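PDB 1FNU: exotoxin type A from Streptococcus pyogenes phage T12, which probably acts as a secreted superantigen toxin that, as in its relatives, links MHC class II molecules to T-cell receptors. Local coordinates for residues Q2-P6 / S7-R11; K138-A142 / Q143-Y147; Q19-Y22 / F23-E26. One frame throughout, in Å; residues are numbered along the deposited sequence.

Contact 1: Q2-P6 / S7-R11; sequences QDPDP and SQLHR
Asp5 OD1 is gripped twice by Ser7, from the same face of the carboxylate. The hydroxyl donates across 2.7 Å between Ser7 OG and Asp5 OD1, standing almost upright over the carboxylate plane, while the amide donates across 3.0 Å between Ser7 N and Asp5 OD1, nearly straight and on the anti side. Ser7 holds OG between its own N and carbonyl carbon (chi1 56°), which turns hydroxyl and N-H to the same acceptor. The bond from Ser7 N makes an Asx turn, and two donors on one oxygen should fix the rotation of the carboxylate. One step out, Gln8 N donates to Asp5 O at 2.8 Å, so residues 5 to 8 also form a type I beta turn. Pro6 suits its first corner, since its ring locks phi near the required value and it has no N-H to place. Beyond the turn, Leu9 folds back on the residue five places earlier, ahead of the turn: Leu9 CD2 lies 3.7 Å from Pro4 CB. Asp3 turns to Lys173 in a salt bridge. The apolar pair rests on the sheet, Pro4 on Tyr171 of strand 169-176 and Trp183 of strand 182-185, Leu9 on Tyr171 and Thr169, so this surface loop before helix 19-26 lies against those two strands.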
loop_
_atom_site.group_PDB
_atom_site.type_symbol
_atom_site.label_atom_id
_atom_site.label_comp_id
_atom_site.label_asym_id
_atom_site.label_seq_id
_atom_site.Cartn_x
_atom_site.Cartn_y
_atom_site.Cartn_z
ATOM N N GLN A 2 8.960 14.930 -31.080
ATOM C CA GLN A 2 9.490 14.635 -32.416
ATOM C C GLN A 2 8.670 13.422 -32.751
ATOM O O GLN A 2 8.535 12.562 -31.904
ATOM C CB GLN A 2 10.966 14.183 -32.388
ATOM C CG GLN A 2 11.159 12.725 -33.031
ATOM C CD GLN A 2 12.632 12.213 -33.235
ATOM O OE1 GLN A 2 13.460 12.874 -33.915
ATOM N NE2 GLN A 2 12.937 11.021 -32.678
ATOM N N ASP A 3 8.138 13.330 -33.961
ATOM C CA ASP A 3 7.374 12.151 -34.308
ATOM C C ASP A 3 8.153 10.878 -33.992
ATOM O O ASP A 3 9.373 10.784 -34.159
ATOM C CB ASP A 3 6.897 12.213 -35.763
ATOM C CG ASP A 3 5.699 13.171 -35.933
ATOM O OD1 ASP A 3 5.483 14.002 -35.020
ATOM O OD2 ASP A 3 4.984 13.102 -36.961
ATOM N N PRO A 4 7.440 9.881 -33.474
ATOM C CA PRO A 4 8.048 8.614 -33.110
ATOM C C PRO A 4 8.830 7.888 -34.197
ATOM O O PRO A 4 8.496 7.887 -35.396
ATOM C CB PRO A 4 6.845 7.807 -32.587
ATOM C CG PRO A 4 5.716 8.355 -33.387
ATOM C CD PRO A 4 5.983 9.837 -33.232
ATOM N N ASP A 5 9.920 7.309 -33.741
ATOM C CA ASP A 5 10.745 6.482 -34.590
ATOM C C ASP A 5 10.032 5.109 -34.483
ATOM O O ASP A 5 9.469 4.817 -33.426
ATOM C CB ASP A 5 12.140 6.404 -33.960
ATOM C CG ASP A 5 13.069 5.488 -34.711
ATOM O OD1 ASP A 5 12.621 4.388 -35.141
ATOM O OD2 ASP A 5 14.263 5.841 -34.862
ATOM N N PRO A 6 9.923 4.316 -35.577
ATOM C CA PRO A 6 9.277 2.984 -35.530
ATOM C C PRO A 6 9.737 2.069 -34.345
ATOM O O PRO A 6 8.947 1.287 -33.800
ATOM C CB PRO A 6 9.628 2.399 -36.920
ATOM C CG PRO A 6 9.455 3.643 -37.798
ATOM C CD PRO A 6 10.281 4.648 -36.976
ATOM N N SER A 7 11.009 2.199 -33.961
ATOM C CA SER A 7 11.637 1.454 -32.852
ATOM C C SER A 7 11.278 2.040 -31.493
ATOM O O SER A 7 11.492 1.400 -30.475
ATOM C CB SER A 7 13.155 1.519 -33.001
ATOM O OG SER A 7 13.533 2.892 -33.044
ATOM N N GLN A 8 10.786 3.279 -31.502
ATOM C CA GLN A 8 10.353 4.013 -30.313
ATOM C C GLN A 8 8.954 3.616 -29.867
ATOM O O GLN A 8 8.588 3.903 -28.757
ATOM C CB GLN A 8 10.365 5.537 -30.564
ATOM C CG GLN A 8 11.783 6.133 -30.748
ATOM C CD GLN A 8 11.860 7.661 -31.017
ATOM O OE1 GLN A 8 12.969 8.215 -31.095
ATOM N NE2 GLN A 8 10.713 8.326 -31.174
ATOM N N LEU A 9 8.161 3.000 -30.741
ATOM C CA LEU A 9 6.826 2.565 -30.397
ATOM C C LEU A 9 6.801 1.249 -29.625
ATOM O O LEU A 9 7.558 0.337 -29.883
ATOM C CB LEU A 9 5.967 2.462 -31.668
ATOM C CG LEU A 9 5.889 3.857 -32.370
ATOM C CD1 LEU A 9 5.377 3.765 -33.803
ATOM C CD2 LEU A 9 5.035 4.809 -31.506
ATOM N N HIS A 10 5.920 1.188 -28.644
ATOM C CA HIS A 10 5.735 -0.014 -27.813
ATOM C C HIS A 10 4.860 -0.997 -28.593
ATOM O O HIS A 10 3.802 -0.635 -29.098
ATOM C CB HIS A 10 5.038 0.365 -26.484
ATOM C CG HIS A 10 5.841 1.268 -25.596
ATOM N ND1 HIS A 10 5.270 2.005 -24.579
ATOM C CD2 HIS A 10 7.181 1.446 -25.472
ATOM C CE1 HIS A 10 6.218 2.597 -23.862
ATOM N NE2 HIS A 10 7.388 2.273 -24.381
ATOM N N ARG A 11 5.311 -2.243 -28.686
ATOM C CA ARG A 11 4.572 -3.284 -29.408
ATOM C C ARG A 11 3.578 -3.877 -28.431
ATOM O O ARG A 11 3.972 -4.301 -27.318
ATOM C CB ARG A 11 5.556 -4.373 -29.917
ATOM C CG ARG A 11 6.581 -3.965 -31.114
ATOM C CD ARG A 11 7.724 -5.069 -31.301
ATOM N NE ARG A 11 7.004 -6.346 -31.193
ATOM C CZ ARG A 11 7.486 -7.554 -30.851
ATOM N NH1 ARG A 11 8.770 -7.779 -30.549
ATOM N NH2 ARG A 11 6.602 -8.534 -30.730
#

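Contact 2: K138-A142 / Q143-Y147; sequences KMVTA and QELDY
Thr141 carries the contact with Glu144, and its side chain can be followed outward from CB, which lies 3.8 Å from Gln143 N. There the branches part. OG1 sits between the backbone N and the carbonyl carbon (chi1 70°), a setting that turns it toward the start of the helix; it accepts from the amide of Glu144, with 3.0 Å between Thr141 OG1 and Glu144 N at an N-H...O angle of 159°. The same oxygen lies against the methylene of Gln143, 3.3 Å from Gln143 CB. The other branch ends in a methyl, and the side chain as a whole packs on Thr206 of strand 206-208. Threonine suits this N-cap position because its hydroxyl takes an amide of the first turn, which has no preceding carbonyl to bind. A water completes the cap: it accepts from Thr141 N and donates to Glu144 OE1, 2.7 Å away, taking the place of the direct return bond of a capping box. The carboxylate of Glu144 is also paired with Lys137 and Lys148. In this beta-grasp domain the cap joins short strand 139-141 to long helix 142-157, their local axes 63° apart. The residues flanking the cap form a hydrophobic staple: Val140 CG2 meets Leu145 CD1 at 3.6 Å, the two side chains crossing at about a right angle, and Leu145 goes on to Phe174 of strand 169-176. Small Ala142, the first helical residue, fits beside Phe174, Phe182 and Phe184, and its carbonyl starts the regular helical bonding, accepting from the amide of Asp146 across 2.8 Å between Ala142 O and Asp146 N. The Asp146 carboxylate turns to Tyr201 and Arg150.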
loop_
_atom_site.group_PDB
_atom_site.type_symbol
_atom_site.label_atom_id
_atom_site.label_comp_id
_atom_site.label_asym_id
_atom_site.label_seq_id
_atom_site.Cartn_x
_atom_site.Cartn_y
_atom_site.Cartn_z
ATOM N N LYS A 138 -13.403 25.333 -25.234
ATOM C CA LYS A 138 -12.585 26.146 -26.125
ATOM C C LYS A 138 -11.141 25.642 -26.032
ATOM O O LYS A 138 -10.472 25.426 -27.051
ATOM C CB LYS A 138 -12.664 27.617 -25.705
ATOM C CG LYS A 138 -14.124 28.221 -25.844
ATOM C CD LYS A 138 -14.239 29.641 -25.203
ATOM C CE LYS A 138 -15.619 30.320 -25.286
ATOM N NZ LYS A 138 -15.356 31.730 -24.764
ATOM N N MET A 139 -10.664 25.514 -24.794
ATOM C CA MET A 139 -9.342 24.980 -24.531
ATOM C C MET A 139 -9.608 23.621 -23.825
ATOM O O MET A 139 -10.138 23.540 -22.680
ATOM C CB MET A 139 -8.490 25.915 -23.644
ATOM C CG MET A 139 -8.064 27.264 -24.234
ATOM S SD MET A 139 -7.052 27.404 -25.774
ATOM C CE MET A 139 -5.433 26.623 -25.534
ATOM N N VAL A 140 -9.251 22.555 -24.525
ATOM C CA VAL A 140 -9.513 21.209 -24.012
ATOM C C VAL A 140 -8.230 20.475 -23.741
ATOM O O VAL A 140 -7.243 20.705 -24.455
ATOM C CB VAL A 140 -10.240 20.434 -25.066
ATOM C CG1 VAL A 140 -11.498 21.123 -25.350
ATOM C CG2 VAL A 140 -9.470 20.444 -26.322
ATOM N N THR A 141 -8.192 19.612 -22.731
ATOM C CA THR A 141 -6.934 18.890 -22.557
ATOM C C THR A 141 -6.793 17.853 -23.657
ATOM O O THR A 141 -7.765 17.397 -24.184
ATOM C CB THR A 141 -6.787 18.135 -21.185
ATOM O OG1 THR A 141 -7.674 17.025 -21.150
ATOM C CG2 THR A 141 -7.082 19.083 -20.003
ATOM N N ALA A 142 -5.548 17.551 -24.037
ATOM C CA ALA A 142 -5.270 16.495 -25.028
ATOM C C ALA A 142 -5.917 15.179 -24.417
ATOM O O ALA A 142 -6.531 14.334 -25.120
ATOM C CB ALA A 142 -3.748 16.335 -25.154
ATOM N N GLN A 143 -5.778 15.034 -23.098
ATOM C CA GLN A 143 -6.355 13.889 -22.456
ATOM C C GLN A 143 -7.825 13.667 -22.863
ATOM O O GLN A 143 -8.268 12.552 -23.277
ATOM C CB GLN A 143 -6.236 14.024 -20.899
ATOM C CG GLN A 143 -6.727 12.766 -20.146
ATOM C CD GLN A 143 -6.632 12.819 -18.660
ATOM O OE1 GLN A 143 -6.245 13.823 -18.076
ATOM N NE2 GLN A 143 -7.018 11.731 -18.014
ATOM N N GLU A 144 -8.624 14.700 -22.730
ATOM C CA GLU A 144 -10.013 14.499 -23.057
ATOM C C GLU A 144 -10.235 14.000 -24.518
ATOM O O GLU A 144 -11.052 13.096 -24.813
ATOM C CB GLU A 144 -10.797 15.796 -22.789
ATOM C CG GLU A 144 -12.117 15.863 -23.485
ATOM C CD GLU A 144 -12.934 17.135 -23.126
ATOM O OE1 GLU A 144 -12.566 17.844 -22.160
ATOM O OE2 GLU A 144 -13.967 17.407 -23.800
ATOM N N LEU A 145 -9.459 14.551 -25.417
ATOM C CA LEU A 145 -9.645 14.200 -26.837
ATOM C C LEU A 145 -9.168 12.788 -27.149
ATOM O O LEU A 145 -9.821 12.082 -27.924
ATOM C CB LEU A 145 -8.922 15.213 -27.667
ATOM C CG LEU A 145 -9.524 16.616 -27.468
ATOM C CD1 LEU A 145 -8.668 17.517 -28.258
ATOM C CD2 LEU A 145 -10.872 16.772 -27.959
ATOM N N ASP A 146 -8.071 12.397 -26.515
ATOM C CA ASP A 146 -7.464 11.025 -26.629
ATOM C C ASP A 146 -8.491 10.048 -26.036
ATOM O O ASP A 146 -8.839 9.045 -26.651
ATOM C CB ASP A 146 -6.157 11.045 -25.869
ATOM C CG ASP A 146 -5.358 9.777 -26.005
ATOM O OD1 ASP A 146 -5.462 9.095 -27.056
ATOM O OD2 ASP A 146 -4.574 9.482 -25.069
ATOM N N TYR A 147 -9.061 10.372 -24.878
ATOM C CA TYR A 147 -10.040 9.457 -24.334
ATOM C C TYR A 147 -11.092 9.224 -25.378
ATOM O O TYR A 147 -11.350 8.108 -25.731
ATOM C CB TYR A 147 -10.726 9.971 -23.087
ATOM C CG TYR A 147 -11.842 9.029 -22.752
ATOM C CD1 TYR A 147 -11.587 7.769 -22.174
ATOM C CD2 TYR A 147 -13.154 9.343 -23.081
ATOM C CE1 TYR A 147 -12.633 6.832 -21.957
ATOM C CE2 TYR A 147 -14.227 8.402 -22.852
ATOM C CZ TYR A 147 -13.963 7.154 -22.303
ATOM O OH TYR A 147 -15.097 6.264 -22.136
HETATM O O HOH W 1 -10.444 18.654 -20.781
#

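Contact 3: Q19-Y22 / F23-E26; sequences QNIY and FLYE
Tyr22 and Phe23, neighbours in the chain, form a T-shaped pair in which the edge of the tyrosine points at the face of the phenylalanine. The centroids of the Tyr22 and Phe23 rings are 5.0 Å apart and the planes stand at 68°, with Tyr22 CD2 poised above the centre of the Phe23 ring and Tyr22 CE2 3.9 Å from Phe23 CE1. Tyr22 sends CG anti to its backbone N (chi1 168°), which lays its ring along the helix toward Glu26, one turn on. There Glu26 CB sits over the tyrosine face, 3.9 Å from the centroid of the Tyr22 ring, in a CH-pi contact. The glutamate chain then bends and runs beside the ring, bringing Glu26 CG to 3.3 Å from Tyr22 OH and leaving its carboxylate nearly parallel to the ring plane. On another side of the helix, Ile21 CG2 packs against Tyr25 CD2 at 3.9 Å, the two side chains pointing the same way, toward Tyr197 of helix 194-197. Beneath them, good backbone bonds join Phe23 N to Gln19 O at 2.9 Å and Glu26 N to Tyr22 O, also at 2.9 Å, whereas the carbonyl of Ile21 receives only weak bonds from Leu24 and Tyr25. At the polar margin, Tyr25 OH bonds to Tyr201 OH, and the Phe23 ring makes a cation-pi contact with Arg95 of a neighbouring subunit. Glu26 OE1 lies close to Asp155 OD1, like charges that may raise the proton affinity of one of the two acids. The chemistry implies that this short helix of the OB-fold range uses aromatic side chains for both purposes: apolar packing inside the chain and a pi surface for a charged group of another.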
loop_
_atom_site.group_PDB
_atom_site.type_symbol
_atom_site.label_atom_id
_atom_site.label_comp_id
_atom_site.label_asym_id
_atom_site.label_seq_id
_atom_site.Cartn_x
_atom_site.Cartn_y
_atom_site.Cartn_z
ATOM N N GLN A 19 -5.358 -6.036 -21.027
ATOM C CA GLN A 19 -6.717 -5.778 -20.658
ATOM C C GLN A 19 -6.823 -4.521 -19.725
ATOM O O GLN A 19 -7.849 -3.849 -19.752
ATOM C CB GLN A 19 -7.362 -7.005 -19.950
ATOM C CG GLN A 19 -6.808 -7.204 -18.517
ATOM C CD GLN A 19 -5.665 -8.189 -18.515
ATOM O OE1 GLN A 19 -5.101 -8.511 -19.570
ATOM N NE2 GLN A 19 -5.315 -8.690 -17.332
ATOM N N ASN A 20 -5.773 -4.255 -18.925
ATOM C CA ASN A 20 -5.742 -3.100 -17.989
ATOM C C ASN A 20 -5.677 -1.734 -18.708
ATOM O O ASN A 20 -5.998 -0.735 -18.086
ATOM C CB ASN A 20 -4.603 -3.228 -16.926
ATOM C CG ASN A 20 -4.857 -4.418 -15.977
ATOM O OD1 ASN A 20 -5.987 -4.840 -15.847
ATOM N ND2 ASN A 20 -3.821 -4.945 -15.344
ATOM N N ILE A 21 -5.288 -1.714 -19.999
ATOM C CA ILE A 21 -5.357 -0.474 -20.821
ATOM C C ILE A 21 -6.819 -0.513 -21.340
ATOM O O ILE A 21 -7.528 0.482 -21.291
ATOM C CB ILE A 21 -4.378 -0.514 -21.983
ATOM C CG1 ILE A 21 -2.950 -0.581 -21.459
ATOM C CG2 ILE A 21 -4.560 0.742 -22.923
ATOM C CD1 ILE A 21 -2.502 0.655 -20.612
ATOM N N TYR A 22 -7.274 -1.673 -21.798
ATOM C CA TYR A 22 -8.662 -1.850 -22.254
ATOM C C TYR A 22 -9.729 -1.289 -21.252
ATOM O O TYR A 22 -10.669 -0.588 -21.652
ATOM C CB TYR A 22 -9.009 -3.360 -22.516
ATOM C CG TYR A 22 -10.533 -3.642 -22.709
ATOM C CD1 TYR A 22 -11.227 -3.259 -23.895
ATOM C CD2 TYR A 22 -11.296 -4.228 -21.682
ATOM C CE1 TYR A 22 -12.575 -3.447 -24.038
ATOM C CE2 TYR A 22 -12.709 -4.421 -21.824
ATOM C CZ TYR A 22 -13.334 -4.028 -23.001
ATOM O OH TYR A 22 -14.712 -4.242 -23.187
ATOM N N PHE A 23 -9.642 -1.643 -19.960
ATOM C CA PHE A 23 -10.689 -1.168 -19.054
ATOM C C PHE A 23 -10.656 0.366 -18.795
ATOM O O PHE A 23 -11.686 0.919 -18.447
ATOM C CB PHE A 23 -10.633 -1.982 -17.725
ATOM C CG PHE A 23 -11.127 -3.404 -17.859
ATOM C CD1 PHE A 23 -12.504 -3.653 -17.933
ATOM C CD2 PHE A 23 -10.208 -4.498 -17.846
ATOM C CE1 PHE A 23 -13.004 -4.974 -17.981
ATOM C CE2 PHE A 23 -10.651 -5.812 -17.903
ATOM C CZ PHE A 23 -12.075 -6.074 -17.969
ATOM N N LEU A 24 -9.509 1.005 -19.014
ATOM C CA LEU A 24 -9.339 2.445 -18.827
ATOM C C LEU A 24 -10.098 3.197 -19.958
ATOM O O LEU A 24 -10.768 4.191 -19.735
ATOM C CB LEU A 24 -7.856 2.844 -18.931
ATOM C CG LEU A 24 -6.776 2.379 -17.927
ATOM C CD1 LEU A 24 -5.366 2.877 -18.351
ATOM C CD2 LEU A 24 -7.211 2.821 -16.481
ATOM N N TYR A 25 -10.037 2.674 -21.173
ATOM C CA TYR A 25 -10.660 3.347 -22.300
ATOM C C TYR A 25 -12.041 2.868 -22.752
ATOM O O TYR A 25 -12.772 3.587 -23.508
ATOM C CB TYR A 25 -9.681 3.379 -23.458
ATOM C CG TYR A 25 -8.424 4.205 -23.116
ATOM C CD1 TYR A 25 -8.469 5.606 -23.113
ATOM C CD2 TYR A 25 -7.219 3.587 -22.818
ATOM C CE1 TYR A 25 -7.336 6.406 -22.839
ATOM C CE2 TYR A 25 -6.070 4.329 -22.539
ATOM C CZ TYR A 25 -6.120 5.745 -22.552
ATOM O OH TYR A 25 -4.991 6.458 -22.264
ATOM N N GLU A 26 -12.388 1.672 -22.320
ATOM C CA GLU A 26 -13.712 1.141 -22.585
ATOM C C GLU A 26 -14.627 1.736 -21.493
ATOM O O GLU A 26 -15.789 2.005 -21.756
ATOM C CB GLU A 26 -13.715 -0.352 -22.448
ATOM C CG GLU A 26 -15.133 -1.002 -22.473
ATOM C CD GLU A 26 -15.859 -0.767 -23.772
ATOM O OE1 GLU A 26 -15.174 -0.579 -24.800
ATOM O OE2 GLU A 26 -17.119 -0.780 -23.778
#

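Overall arrangement
From the N terminus the chain meets contact 1, then contact 3, then contact 2. All three are local and in series, so none nests in or crosses another: contact 1 closes a tight turn, contact 3 one span of helix 19-26, contact 2 the junction of strand 139-141 with helix 142-157. Contact 1 stands apart, its nearest atoms about 9 Å from contact 3 and about 12 Å from contact 2, yet contacts 1 and 2 use alternate residues of strands 169-176 and 182-185, hence opposite faces of that sheet. Contacts 2 and 3 touch, Tyr147 CE1 lying 3.6 Å from Tyr25 O, and Tyr201 bonds to both, joining the beta-grasp helix to the OB-fold range.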